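Local coordinates for protein Non-reducing end alpha-L-arabinofuranosidase BoGH43B (Bacteroides ovatus, PDB 5JOZ) that removes terminal non-reducing alpha-L-arabinofuranose units from xyloglucan side branches, converting S units to X units during xyloglucan degradation, at residues Pro15-Ile19 against Ala251-Gly255; Tyr27-Ser31 against Ala77-Arg81; Phe33-Gly38 against Pro60-Leu65; Ser71-Tyr76 against Gly474-Gly478; Tyr88-Tyr94 against Trp123-Ile129. All coordinates share one frame. Residues are numbered along the deposited sequence.

Contact 1 (Pro15-Ile19 against Ala251-Gly255); sequences PDPSI and AVCLG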
# COMPACT_ATOMS: atom_id res chain seq x y z
N PRO A 15 -3.20 -0.95 2.28
CA PRO A 15 -4.65 -1.01 2.41
C PRO A 15 -5.31 -2.15 1.63
O PRO A 15 -4.69 -2.78 0.77
CB PRO A 15 -5.10 0.35 1.82
CG PRO A 15 -3.89 0.96 1.17
CD PRO A 15 -2.81 -0.07 1.16
N ASP A 16 -6.58 -2.38 1.95
CA ASP A 16 -7.48 -3.27 1.18
C ASP A 16 -6.94 -4.70 1.11
O ASP A 16 -6.83 -5.26 0.01
CB ASP A 16 -7.70 -2.70 -0.23
CG ASP A 16 -8.30 -1.31 -0.23
OD1 ASP A 16 -9.32 -1.11 0.46
OD2 ASP A 16 -7.78 -0.43 -0.94
N PRO A 17 -6.59 -5.28 2.27
CA PRO A 17 -5.92 -6.57 2.25
C PRO A 17 -6.82 -7.67 1.71
O PRO A 17 -7.99 -7.73 2.12
CB PRO A 17 -5.59 -6.83 3.73
CG PRO A 17 -6.63 -6.08 4.48
CD PRO A 17 -6.86 -4.84 3.65
N SER A 18 -6.29 -8.50 0.81
CA SER A 18 -6.99 -9.73 0.39
C SER A 18 -6.09 -10.94 0.58
O SER A 18 -4.92 -10.91 0.19
CB SER A 18 -7.45 -9.62 -1.05
OG SER A 18 -8.13 -10.79 -1.43
N ILE A 19 -6.64 -12.01 1.16
CA ILE A 19 -5.86 -13.18 1.58
C ILE A 19 -6.35 -14.48 0.94
O ILE A 19 -7.52 -14.60 0.62
CB ILE A 19 -5.92 -13.36 3.12
CG1 ILE A 19 -4.85 -14.33 3.61
CG2 ILE A 19 -7.30 -13.81 3.60
CD1 ILE A 19 -4.48 -14.12 5.06
N ALA A 251 -9.84 -13.13 10.06
CA ALA A 251 -10.11 -12.05 9.14
C ALA A 251 -8.89 -11.15 9.05
O ALA A 251 -8.25 -10.87 10.06
CB ALA A 251 -11.31 -11.25 9.61
N VAL A 252 -8.55 -10.73 7.84
CA VAL A 252 -7.68 -9.57 7.68
C VAL A 252 -8.57 -8.41 7.27
O VAL A 252 -9.62 -8.61 6.68
CB VAL A 252 -6.51 -9.80 6.70
CG1 VAL A 252 -5.60 -10.88 7.25
CG2 VAL A 252 -7.02 -10.13 5.29
N CYS A 253 -8.16 -7.20 7.65
CA CYS A 253 -8.88 -5.97 7.32
C CYS A 253 -7.91 -4.80 7.42
O CYS A 253 -6.78 -4.96 7.91
CB CYS A 253 -10.03 -5.75 8.30
SG CYS A 253 -9.45 -5.23 9.94
N LEU A 254 -8.37 -3.64 6.97
CA LEU A 254 -7.59 -2.42 7.02
C LEU A 254 -8.02 -1.58 8.20
O LEU A 254 -9.11 -1.75 8.72
CB LEU A 254 -7.71 -1.60 5.73
CG LEU A 254 -9.02 -0.88 5.34
CD1 LEU A 254 -9.38 0.31 6.22
CD2 LEU A 254 -8.93 -0.45 3.88
N GLY A 255 -7.15 -0.66 8.59
CA GLY A 255 -7.46 0.33 9.62
C GLY A 255 -6.41 1.42 9.64
O GLY A 255 -5.43 1.38 8.88
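This is a buried apolar contact between the first and last blades of the catalytic beta-propeller. P15-I19 leads into the innermost strand 18-22 of the first blade. A251-G255 lies on strand 249-256 of the last blade, the second strand of that sheet. The touching parts run nearly antiparallel, their end-to-end directions 170° apart, yet no hydrogen bond joins them: side chains fill the gap. P17 is central. Its CB lies 3.9 Å from V252 CG2, its CG 3.5 Å from C253 C, and its CD 3.9 Å from L254 CB. I19 extends the packing, with its CB 4.0 Å from V252 CG2. At the other end L254 CD2 reaches P15 CB at 4.4 Å and D16 OD1 at 3.5 Å. D16 turns its CB away from A251-G255, and its OD2 is hydrogen-bonded to S31. D16 is the inferred proton acceptor, close to D126 and E176. Such an acidic residue just before an innermost blade strand is typical of the five-bladed GH43 active site.

Contact 2 (Tyr27-Ser31 against Ala77-Arg81); sequences YLVTS and APTLR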
# COMPACT_ATOMS: atom_id res chain seq x y z
N TYR A 27 -1.04 -16.14 1.44
CA TYR A 27 -0.62 -15.07 0.55
C TYR A 27 -1.59 -13.91 0.68
O TYR A 27 -2.79 -14.10 0.89
CB TYR A 27 -0.57 -15.59 -0.88
CG TYR A 27 0.40 -16.73 -1.03
CD1 TYR A 27 1.77 -16.48 -1.07
CD2 TYR A 27 -0.02 -18.05 -1.09
CE1 TYR A 27 2.68 -17.52 -1.18
CE2 TYR A 27 0.88 -19.09 -1.22
CZ TYR A 27 2.23 -18.82 -1.25
OH TYR A 27 3.15 -19.83 -1.36
N LEU A 28 -1.06 -12.71 0.54
CA LEU A 28 -1.84 -11.51 0.77
C LEU A 28 -1.38 -10.37 -0.12
O LEU A 28 -0.19 -10.19 -0.34
CB LEU A 28 -1.72 -11.11 2.24
CG LEU A 28 -2.57 -9.99 2.80
CD1 LEU A 28 -2.79 -10.23 4.30
CD2 LEU A 28 -1.93 -8.62 2.59
N VAL A 29 -2.35 -9.59 -0.61
CA VAL A 29 -2.09 -8.42 -1.43
C VAL A 29 -2.74 -7.21 -0.85
O VAL A 29 -3.76 -7.30 -0.20
CB VAL A 29 -2.63 -8.57 -2.88
CG1 VAL A 29 -1.69 -9.45 -3.70
CG2 VAL A 29 -4.07 -9.10 -2.91
N THR A 30 -2.16 -6.05 -1.16
CA THR A 30 -2.68 -4.77 -0.74
C THR A 30 -2.64 -3.80 -1.92
O THR A 30 -1.84 -3.98 -2.82
CB THR A 30 -1.83 -4.19 0.43
OG1 THR A 30 -0.44 -4.18 0.08
CG2 THR A 30 -2.01 -5.05 1.66
N SER A 31 -3.50 -2.78 -1.87
CA SER A 31 -3.59 -1.78 -2.93
C SER A 31 -2.43 -0.76 -2.94
O SER A 31 -1.87 -0.39 -1.90
CB SER A 31 -4.95 -1.06 -2.86
OG SER A 31 -5.20 -0.51 -1.58
N ALA A 77 -8.55 -1.54 -4.59
CA ALA A 77 -8.61 -2.83 -3.87
C ALA A 77 -8.50 -4.04 -4.78
O ALA A 77 -9.31 -4.20 -5.69
CB ALA A 77 -9.89 -2.93 -3.06
N PRO A 78 -7.48 -4.89 -4.56
CA PRO A 78 -7.35 -6.16 -5.25
C PRO A 78 -7.99 -7.29 -4.46
O PRO A 78 -8.09 -7.21 -3.23
CB PRO A 78 -5.86 -6.36 -5.28
CG PRO A 78 -5.44 -5.86 -3.93
CD PRO A 78 -6.38 -4.73 -3.60
N THR A 79 -8.40 -8.34 -5.16
CA THR A 79 -8.78 -9.59 -4.51
C THR A 79 -7.84 -10.70 -5.03
O THR A 79 -7.55 -10.74 -6.22
CB THR A 79 -10.28 -9.89 -4.73
OG1 THR A 79 -11.05 -8.85 -4.13
CG2 THR A 79 -10.68 -11.22 -4.14
N LEU A 80 -7.35 -11.55 -4.12
CA LEU A 80 -6.40 -12.64 -4.42
C LEU A 80 -7.05 -13.99 -4.14
O LEU A 80 -7.53 -14.24 -3.04
CB LEU A 80 -5.14 -12.51 -3.55
CG LEU A 80 -4.16 -13.67 -3.38
CD1 LEU A 80 -3.50 -14.07 -4.69
CD2 LEU A 80 -3.07 -13.30 -2.39
N ARG A 81 -7.07 -14.88 -5.13
CA ARG A 81 -7.61 -16.23 -4.94
C ARG A 81 -6.74 -17.26 -5.64
O ARG A 81 -5.85 -16.92 -6.42
CB ARG A 81 -9.05 -16.30 -5.46
CG ARG A 81 -10.02 -15.33 -4.82
CD ARG A 81 -10.33 -15.69 -3.38
NE ARG A 81 -11.28 -14.76 -2.74
CZ ARG A 81 -11.01 -13.91 -1.74
NH1 ARG A 81 -9.80 -13.81 -1.20
NH2 ARG A 81 -11.98 -13.14 -1.25
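A77 opens the segment beside S31, with its N 4.0 Å from S31 CB. Its CB points away from Y27-S31, to where D16 and D126 lie. P78 turns its ring toward the other segment. Its CG meets V29 CG2 at 3.7 Å and T30 C at 4.0 Å, and its CD is 3.9 Å from S31 N. The hydroxyl of S31 is hydrogen-bonded to D16, the inferred proton acceptor. T79 faces the other way, and its OG1 is hydrogen-bonded to P127 O, just before the innermost strand of the third blade. This is the seam between two neighbouring blades of the five-bladed propeller. Strand 25-29 is the second strand of the first blade, and strand 74-83 is the innermost strand of the second. The short segments 27-29 and 79-81 run at 160° with axes 7.1 Å apart, without cross-segment hydrogen bonds. L80 is the main apolar side chain here. Its CB lies 3.6 Å from V29 CG2. Its CD2 sits 3.7 Å from Y27 CB and 3.4 Å from Y27 O. R81 does not touch Y27-S31. R81 NH1 donates a hydrogen bond to L80 O at 3.0 Å, and its guanidinium forms salt bridges with D240 and E130.

Contact 3 (Phe33-Gly38 against Pro60-Leu65); sequences FEYFPG and PENNPL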
# COMPACT_ATOMS: atom_id res chain seq x y z
N PHE A 33 -2.27 2.06 -5.74
CA PHE A 33 -2.61 3.35 -6.36
C PHE A 33 -1.56 3.73 -7.42
O PHE A 33 -1.30 2.93 -8.33
CB PHE A 33 -2.90 4.37 -5.25
CG PHE A 33 -4.04 3.95 -4.37
CD1 PHE A 33 -5.35 4.18 -4.77
CD2 PHE A 33 -3.82 3.23 -3.22
CE1 PHE A 33 -6.42 3.73 -4.00
CE2 PHE A 33 -4.88 2.78 -2.45
CZ PHE A 33 -6.18 3.03 -2.84
N GLU A 34 -0.92 4.89 -7.31
CA GLU A 34 0.03 5.33 -8.36
C GLU A 34 1.41 4.66 -8.28
O GLU A 34 2.27 4.98 -9.11
CB GLU A 34 0.20 6.86 -8.35
CG GLU A 34 1.15 7.42 -7.29
CD GLU A 34 0.49 7.74 -5.96
OE1 GLU A 34 -0.61 7.19 -5.67
OE2 GLU A 34 1.06 8.57 -5.21
N TYR A 35 1.64 3.78 -7.29
CA TYR A 35 2.99 3.25 -7.05
C TYR A 35 3.30 1.97 -7.81
O TYR A 35 2.42 1.12 -7.95
CB TYR A 35 3.22 3.04 -5.56
CG TYR A 35 3.30 4.34 -4.80
CD1 TYR A 35 4.41 5.18 -4.92
CD2 TYR A 35 2.26 4.75 -3.97
CE1 TYR A 35 4.49 6.39 -4.23
CE2 TYR A 35 2.33 5.94 -3.26
CZ TYR A 35 3.44 6.76 -3.40
OH TYR A 35 3.48 7.95 -2.71
N PHE A 36 4.54 1.87 -8.30
CA PHE A 36 5.01 0.73 -9.12
C PHE A 36 6.24 0.12 -8.48
O PHE A 36 7.08 0.85 -7.96
CB PHE A 36 5.37 1.21 -10.53
CG PHE A 36 5.76 0.11 -11.48
CD1 PHE A 36 4.80 -0.55 -12.24
CD2 PHE A 36 7.09 -0.27 -11.63
CE1 PHE A 36 5.16 -1.56 -13.11
CE2 PHE A 36 7.46 -1.28 -12.51
CZ PHE A 36 6.49 -1.93 -13.26
N PRO A 37 6.39 -1.20 -8.46
CA PRO A 37 5.38 -2.17 -8.90
C PRO A 37 4.09 -2.19 -8.03
O PRO A 37 4.07 -1.73 -6.88
CB PRO A 37 6.15 -3.49 -8.84
CG PRO A 37 7.26 -3.29 -7.88
CD PRO A 37 7.62 -1.84 -7.98
N GLY A 38 3.02 -2.67 -8.63
CA GLY A 38 1.69 -2.60 -8.03
C GLY A 38 1.34 -3.91 -7.37
O GLY A 38 1.87 -4.96 -7.76
N PRO A 60 5.24 -2.78 -16.90
CA PRO A 60 4.38 -1.69 -17.39
C PRO A 60 3.11 -2.13 -18.18
O PRO A 60 2.13 -1.39 -18.19
CB PRO A 60 5.32 -0.86 -18.27
CG PRO A 60 6.48 -1.75 -18.61
CD PRO A 60 6.60 -2.75 -17.49
N GLU A 61 3.14 -3.29 -18.82
CA GLU A 61 1.95 -3.73 -19.58
C GLU A 61 0.80 -4.21 -18.68
O GLU A 61 -0.35 -4.10 -19.08
CB GLU A 61 2.30 -4.77 -20.67
CG GLU A 61 2.94 -6.06 -20.20
CD GLU A 61 4.44 -6.15 -20.46
OE1 GLU A 61 5.16 -5.14 -20.28
OE2 GLU A 61 4.90 -7.26 -20.83
N ASN A 62 1.11 -4.72 -17.48
CA ASN A 62 0.07 -5.05 -16.48
C ASN A 62 -0.16 -4.00 -15.37
O ASN A 62 -1.03 -4.20 -14.53
CB ASN A 62 0.21 -6.49 -15.91
CG ASN A 62 1.51 -6.73 -15.15
OD1 ASN A 62 2.18 -5.80 -14.70
ND2 ASN A 62 1.87 -8.00 -15.01
N ASN A 63 0.60 -2.90 -15.36
CA ASN A 63 0.25 -1.72 -14.54
C ASN A 63 0.45 -0.43 -15.35
O ASN A 63 1.42 0.30 -15.14
CB ASN A 63 1.05 -1.68 -13.21
CG ASN A 63 0.34 -0.90 -12.08
OD1 ASN A 63 -0.75 -0.35 -12.24
ND2 ASN A 63 0.99 -0.84 -10.92
N PRO A 64 -0.47 -0.15 -16.30
CA PRO A 64 -0.45 1.14 -17.00
C PRO A 64 -0.87 2.28 -16.07
O PRO A 64 -2.02 2.31 -15.62
CB PRO A 64 -1.47 0.96 -18.14
CG PRO A 64 -2.36 -0.16 -17.70
CD PRO A 64 -1.53 -1.05 -16.81
N LEU A 65 0.06 3.19 -15.78
CA LEU A 65 -0.16 4.23 -14.76
C LEU A 65 -0.01 5.68 -15.21
O LEU A 65 -0.38 6.58 -14.45
CB LEU A 65 0.77 3.98 -13.57
CG LEU A 65 0.39 2.79 -12.67
CD1 LEU A 65 1.50 2.53 -11.67
CD2 LEU A 65 -0.92 3.04 -11.95
O HOH W 1 -0.17 0.66 -8.50
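The apolar pairs centre on F36. Its CB lies 4.2 Å from L65 CD1 and its CZ 4.3 Å from P60 CD. N63 CB sits at the edge of the same ring, 4.0 Å from F36 CD1.

Other approaches are van der Waals contacts with the backbone of F33-G38. L65 points at this backbone. L65 CD2 lies 3.6 Å from F33 O, and L65 CD1 is 3.6 Å from E34 O. N63 approaches G38, with its ND2 3.5 Å from G38 CA. A CB on G38 would collide with that amide, so glycine fits the close approach.

No direct hydrogen bond crosses between the segments. One water bridges them. It donates to F33 O at 2.5 Å and to Y35 O at 2.7 Å, and it accepts from N63 ND2 at 3.1 Å. The side chain of N63 also meets Q75 through its OD1.

The contact lies at the edge of the catalytic propeller, facing the C-terminal domain: strand 35-36 pairs with strand 325-326, E34 forms a salt bridge with R392, and the Y35 ring stacks on F480. The F33 ring lies near D16, the inferred proton acceptor.

The water joins two main-chain carbonyls of one segment to a side-chain amide of the other. It gives F33 O and Y35 O a donor where no direct hydrogen bond crosses the segments.

Contact 4 (Ser71-Tyr76 against Gly474-Gly478); sequences STGGQY and GGFTG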
# COMPACT_ATOMS: atom_id res chain seq x y z
N SER A 71 -2.59 9.42 -5.48
CA SER A 71 -3.38 9.15 -4.29
C SER A 71 -4.81 8.68 -4.57
O SER A 71 -5.36 7.94 -3.77
CB SER A 71 -3.40 10.36 -3.34
OG SER A 71 -3.63 9.96 -2.01
N THR A 72 -5.41 9.14 -5.68
CA THR A 72 -6.75 8.72 -6.12
C THR A 72 -6.77 8.02 -7.49
O THR A 72 -7.83 7.63 -7.95
CB THR A 72 -7.71 9.93 -6.16
OG1 THR A 72 -7.13 10.98 -6.94
CG2 THR A 72 -7.98 10.46 -4.75
N GLY A 73 -5.61 7.86 -8.13
CA GLY A 73 -5.49 7.10 -9.37
C GLY A 73 -4.71 5.81 -9.17
O GLY A 73 -4.12 5.58 -8.10
N GLY A 74 -4.72 4.97 -10.20
CA GLY A 74 -4.00 3.71 -10.23
C GLY A 74 -4.73 2.53 -9.61
O GLY A 74 -5.94 2.39 -9.76
N GLN A 75 -3.99 1.66 -8.93
CA GLN A 75 -4.53 0.39 -8.42
C GLN A 75 -5.32 0.52 -7.11
O GLN A 75 -4.77 0.96 -6.10
CB GLN A 75 -3.40 -0.62 -8.26
CG GLN A 75 -2.71 -0.98 -9.55
CD GLN A 75 -3.65 -1.55 -10.61
OE1 GLN A 75 -4.72 -2.06 -10.29
NE2 GLN A 75 -3.26 -1.47 -11.88
N TYR A 76 -6.60 0.15 -7.17
CA TYR A 76 -7.54 0.17 -6.04
C TYR A 76 -7.59 -1.25 -5.45
O TYR A 76 -6.72 -2.06 -5.76
CB TYR A 76 -8.92 0.66 -6.49
CG TYR A 76 -9.11 2.14 -6.47
CD1 TYR A 76 -8.23 2.97 -7.16
CD2 TYR A 76 -10.18 2.73 -5.78
CE1 TYR A 76 -8.39 4.36 -7.16
CE2 TYR A 76 -10.35 4.12 -5.78
CZ TYR A 76 -9.45 4.93 -6.48
OH TYR A 76 -9.57 6.30 -6.50
N GLY A 474 -6.00 14.42 1.96
CA GLY A 474 -6.97 13.58 1.25
C GLY A 474 -6.30 12.43 0.51
O GLY A 474 -5.09 12.19 0.65
N GLY A 475 -7.09 11.70 -0.27
CA GLY A 475 -6.60 10.55 -1.02
C GLY A 475 -6.52 9.28 -0.20
O GLY A 475 -7.03 9.22 0.91
N PHE A 476 -5.85 8.26 -0.76
CA PHE A 476 -5.91 6.89 -0.26
C PHE A 476 -4.55 6.28 0.06
O PHE A 476 -4.43 5.04 0.22
CB PHE A 476 -6.62 6.01 -1.31
CG PHE A 476 -8.09 6.28 -1.44
CD1 PHE A 476 -8.96 5.95 -0.41
CD2 PHE A 476 -8.61 6.87 -2.59
CE1 PHE A 476 -10.33 6.20 -0.52
CE2 PHE A 476 -9.97 7.12 -2.71
CZ PHE A 476 -10.83 6.79 -1.67
N THR A 477 -3.53 7.13 0.16
CA THR A 477 -2.16 6.68 0.38
C THR A 477 -1.62 7.18 1.71
O THR A 477 -2.31 7.87 2.47
CB THR A 477 -1.25 7.16 -0.76
OG1 THR A 477 -1.32 8.59 -0.87
CG2 THR A 477 -1.66 6.52 -2.07
N GLY A 478 -0.39 6.76 2.00
CA GLY A 478 0.38 7.19 3.17
C GLY A 478 1.82 7.48 2.76
O GLY A 478 2.23 7.26 1.62
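S71 supplies most of the polar chemistry between these segments. Its backbone O accepts a hydrogen bond from F476 N at 3.1 Å. Its hydroxyl pairs with another hydroxyl, S71 OG to T477 OG1 at 2.9 Å, where either could be the donor. A second, weak bond runs from F476 N to S71 OG at 3.1 Å, so this one amide is shared between two acceptors of the same residue. The backbone N of S71 is hydrogen-bonded to E34. On the other segment, G475 O is satisfied by N470 and F476 O by R268. Within the first segment, Y76 OH donates to T72 O at 2.6 Å, which ties the strand back to the preceding turn.

The fit is tight at G475. Its CA lies 3.2 Å from S71 OG, and a CB there would clash with that oxygen. Its positive phi also favours glycine. The rings of Y76 and F476 meet obliquely, with centroids 5.8 Å apart and planes at 62°; Y76 CE2 is 4.3 Å from F476 CE2. T72 CG2 comes within 4.2 Å of F476 CD2. Y76 lies near D126 and D16, so this joint borders the active site.

The contact joins the catalytic propeller to the C-terminal concanavalin A-like domain. S71-Y76 leads into strand 74-83, the innermost strand of the second blade. G474-G478 follows the short helix 470-473 and precedes strand 480-486.

Contact 5 (Tyr88-Tyr94 against Trp123-Ile129); sequences YVIGTNY and WYVDPSI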
# COMPACT_ATOMS: atom_id res chain seq x y z
N TYR A 88 -4.94 -16.09 -8.84
CA TYR A 88 -5.66 -15.05 -9.58
C TYR A 88 -5.70 -13.79 -8.72
O TYR A 88 -5.99 -13.86 -7.52
CB TYR A 88 -7.11 -15.48 -9.85
CG TYR A 88 -7.26 -16.63 -10.81
CD1 TYR A 88 -7.06 -17.94 -10.39
CD2 TYR A 88 -7.63 -16.42 -12.13
CE1 TYR A 88 -7.20 -19.00 -11.26
CE2 TYR A 88 -7.77 -17.48 -13.02
CZ TYR A 88 -7.56 -18.77 -12.57
OH TYR A 88 -7.68 -19.83 -13.44
N VAL A 89 -5.39 -12.64 -9.33
CA VAL A 89 -5.52 -11.36 -8.67
C VAL A 89 -6.32 -10.42 -9.55
O VAL A 89 -5.87 -10.05 -10.63
CB VAL A 89 -4.16 -10.73 -8.34
CG1 VAL A 89 -4.35 -9.32 -7.79
CG2 VAL A 89 -3.43 -11.58 -7.32
N ILE A 90 -7.49 -10.01 -9.05
CA ILE A 90 -8.39 -9.11 -9.76
C ILE A 90 -8.35 -7.76 -9.04
O ILE A 90 -8.27 -7.72 -7.82
CB ILE A 90 -9.84 -9.71 -9.84
CG1 ILE A 90 -10.66 -9.03 -10.93
CG2 ILE A 90 -10.59 -9.59 -8.52
CD1 ILE A 90 -12.00 -9.68 -11.19
N GLY A 91 -8.37 -6.67 -9.80
CA GLY A 91 -8.47 -5.33 -9.22
C GLY A 91 -8.99 -4.35 -10.23
O GLY A 91 -9.46 -4.74 -11.31
N THR A 92 -8.93 -3.07 -9.89
CA THR A 92 -9.31 -1.99 -10.81
C THR A 92 -8.19 -0.94 -10.93
O THR A 92 -7.62 -0.53 -9.93
CB THR A 92 -10.58 -1.28 -10.33
OG1 THR A 92 -11.45 -2.22 -9.70
CG2 THR A 92 -11.30 -0.62 -11.49
N ASN A 93 -7.91 -0.52 -12.16
CA ASN A 93 -6.97 0.57 -12.46
C ASN A 93 -7.78 1.79 -12.93
O ASN A 93 -8.47 1.72 -13.94
CB ASN A 93 -5.99 0.09 -13.54
CG ASN A 93 -4.96 1.14 -13.95
OD1 ASN A 93 -5.29 2.31 -14.21
ND2 ASN A 93 -3.71 0.72 -14.05
N TYR A 94 -7.71 2.90 -12.18
CA TYR A 94 -8.37 4.15 -12.58
C TYR A 94 -7.35 5.20 -12.96
O TYR A 94 -6.51 5.58 -12.14
CB TYR A 94 -9.22 4.72 -11.44
CG TYR A 94 -10.46 3.91 -11.08
CD1 TYR A 94 -11.65 4.05 -11.80
CD2 TYR A 94 -10.45 3.03 -10.00
CE1 TYR A 94 -12.78 3.32 -11.47
CE2 TYR A 94 -11.57 2.30 -9.66
CZ TYR A 94 -12.74 2.44 -10.39
OH TYR A 94 -13.85 1.70 -10.04
N TRP A 123 -15.80 -0.85 -15.15
CA TRP A 123 -15.07 0.07 -14.28
C TRP A 123 -15.52 -0.03 -12.81
O TRP A 123 -15.40 0.93 -12.05
CB TRP A 123 -15.23 1.49 -14.82
CG TRP A 123 -14.54 1.69 -16.14
CD1 TRP A 123 -15.05 1.41 -17.38
CD2 TRP A 123 -13.21 2.18 -16.35
NE1 TRP A 123 -14.12 1.71 -18.35
CE2 TRP A 123 -12.98 2.18 -17.74
CE3 TRP A 123 -12.19 2.62 -15.49
CZ2 TRP A 123 -11.77 2.62 -18.31
CZ3 TRP A 123 -10.99 3.04 -16.05
CH2 TRP A 123 -10.79 3.04 -17.45
N TYR A 124 -16.03 -1.20 -12.39
CA TYR A 124 -16.51 -1.34 -11.02
C TYR A 124 -15.33 -1.37 -10.04
O TYR A 124 -14.28 -1.96 -10.31
CB TYR A 124 -17.39 -2.58 -10.86
CG TYR A 124 -18.68 -2.53 -11.67
CD1 TYR A 124 -19.56 -1.45 -11.55
CD2 TYR A 124 -19.03 -3.57 -12.54
CE1 TYR A 124 -20.74 -1.40 -12.29
CE2 TYR A 124 -20.21 -3.52 -13.28
CZ TYR A 124 -21.06 -2.44 -13.15
OH TYR A 124 -22.23 -2.40 -13.87
N VAL A 125 -15.49 -0.67 -8.92
CA VAL A 125 -14.51 -0.68 -7.84
C VAL A 125 -14.68 -1.97 -7.05
O VAL A 125 -15.77 -2.54 -7.02
CB VAL A 125 -14.65 0.59 -6.95
CG1 VAL A 125 -15.85 0.50 -6.00
CG2 VAL A 125 -13.36 0.86 -6.18
N ASP A 126 -13.60 -2.43 -6.42
CA ASP A 126 -13.64 -3.57 -5.51
C ASP A 126 -14.21 -4.85 -6.13
O ASP A 126 -15.06 -5.51 -5.54
CB ASP A 126 -14.42 -3.20 -4.24
CG ASP A 126 -13.80 -2.04 -3.48
OD1 ASP A 126 -12.68 -1.62 -3.84
OD2 ASP A 126 -14.42 -1.56 -2.51
N PRO A 127 -13.72 -5.22 -7.33
CA PRO A 127 -14.17 -6.49 -7.88
C PRO A 127 -13.64 -7.63 -7.04
O PRO A 127 -12.48 -7.60 -6.65
CB PRO A 127 -13.53 -6.51 -9.27
CG PRO A 127 -12.28 -5.69 -9.11
CD PRO A 127 -12.67 -4.60 -8.15
N SER A 128 -14.47 -8.63 -6.76
CA SER A 128 -14.02 -9.80 -6.03
C SER A 128 -14.34 -11.05 -6.80
O SER A 128 -15.30 -11.06 -7.56
CB SER A 128 -14.68 -9.86 -4.66
OG SER A 128 -14.11 -10.90 -3.89
N ILE A 129 -13.53 -12.09 -6.60
CA ILE A 129 -13.78 -13.39 -7.22
C ILE A 129 -13.80 -14.47 -6.16
O ILE A 129 -13.20 -14.32 -5.11
CB ILE A 129 -12.77 -13.75 -8.34
CG1 ILE A 129 -11.32 -13.50 -7.91
CG2 ILE A 129 -13.06 -12.95 -9.61
CD1 ILE A 129 -10.29 -14.11 -8.85
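I90, P127 and I129 form the apolar centre. I90 CD1 lies 3.8 Å from I129 CG2 and 4.0 Å from P127 CB. This is a blade-to-blade seam of the five-bladed beta-propeller. Strand 86-94 is the second strand of the second blade, and strand 128-132 is the innermost strand of the third. Y88 extends the core at one end, with its CB 3.6 Å from I129 CD1. At the other, Y94 CD1 packs 4.0 Å from W123 CE3, and Y94 CE2 lies 4.2 Å from V125 CG2. D126 points its CB away from Y88-Y94. Its OD2 is hydrogen-bonded to G177 N and close to E176, the inferred proton donor. The inferred role of D126 is to tune the pKa of that glutamate. Two hydroxyls finish the polar edge, both on main-chain oxygens before D126. T92 OG1 donates to Y124 O at 2.9 Å. Y94 OH donates to W123 O at 2.7 Å; V125 N is only 3.1 Å from Y94 OH, but the angle is too poor for a bond.

In the fold
Near the N terminus, 15-19 begins contact 1, which closes at 251-255 and so joins the first propeller blade to the last. The long loop between them holds contacts 2, 3 and 5. Contact 2 spans a shorter loop and joins blades one and two. Contact 3 lies within it and joins the segment around strand 35-36 to the loop after strand 51-55. Contact 4 starts at 71-76, before contact 2 is complete, and ends at 474-478. It therefore crosses contacts 1 and 2, encloses contact 5, and ties the propeller to the C-terminal domain. Contact 5 follows contact 2 in series and joins blades two and three. Backbone pairing of strands 74-83 and 86-94 connects contacts 2 and 4 to contact 5.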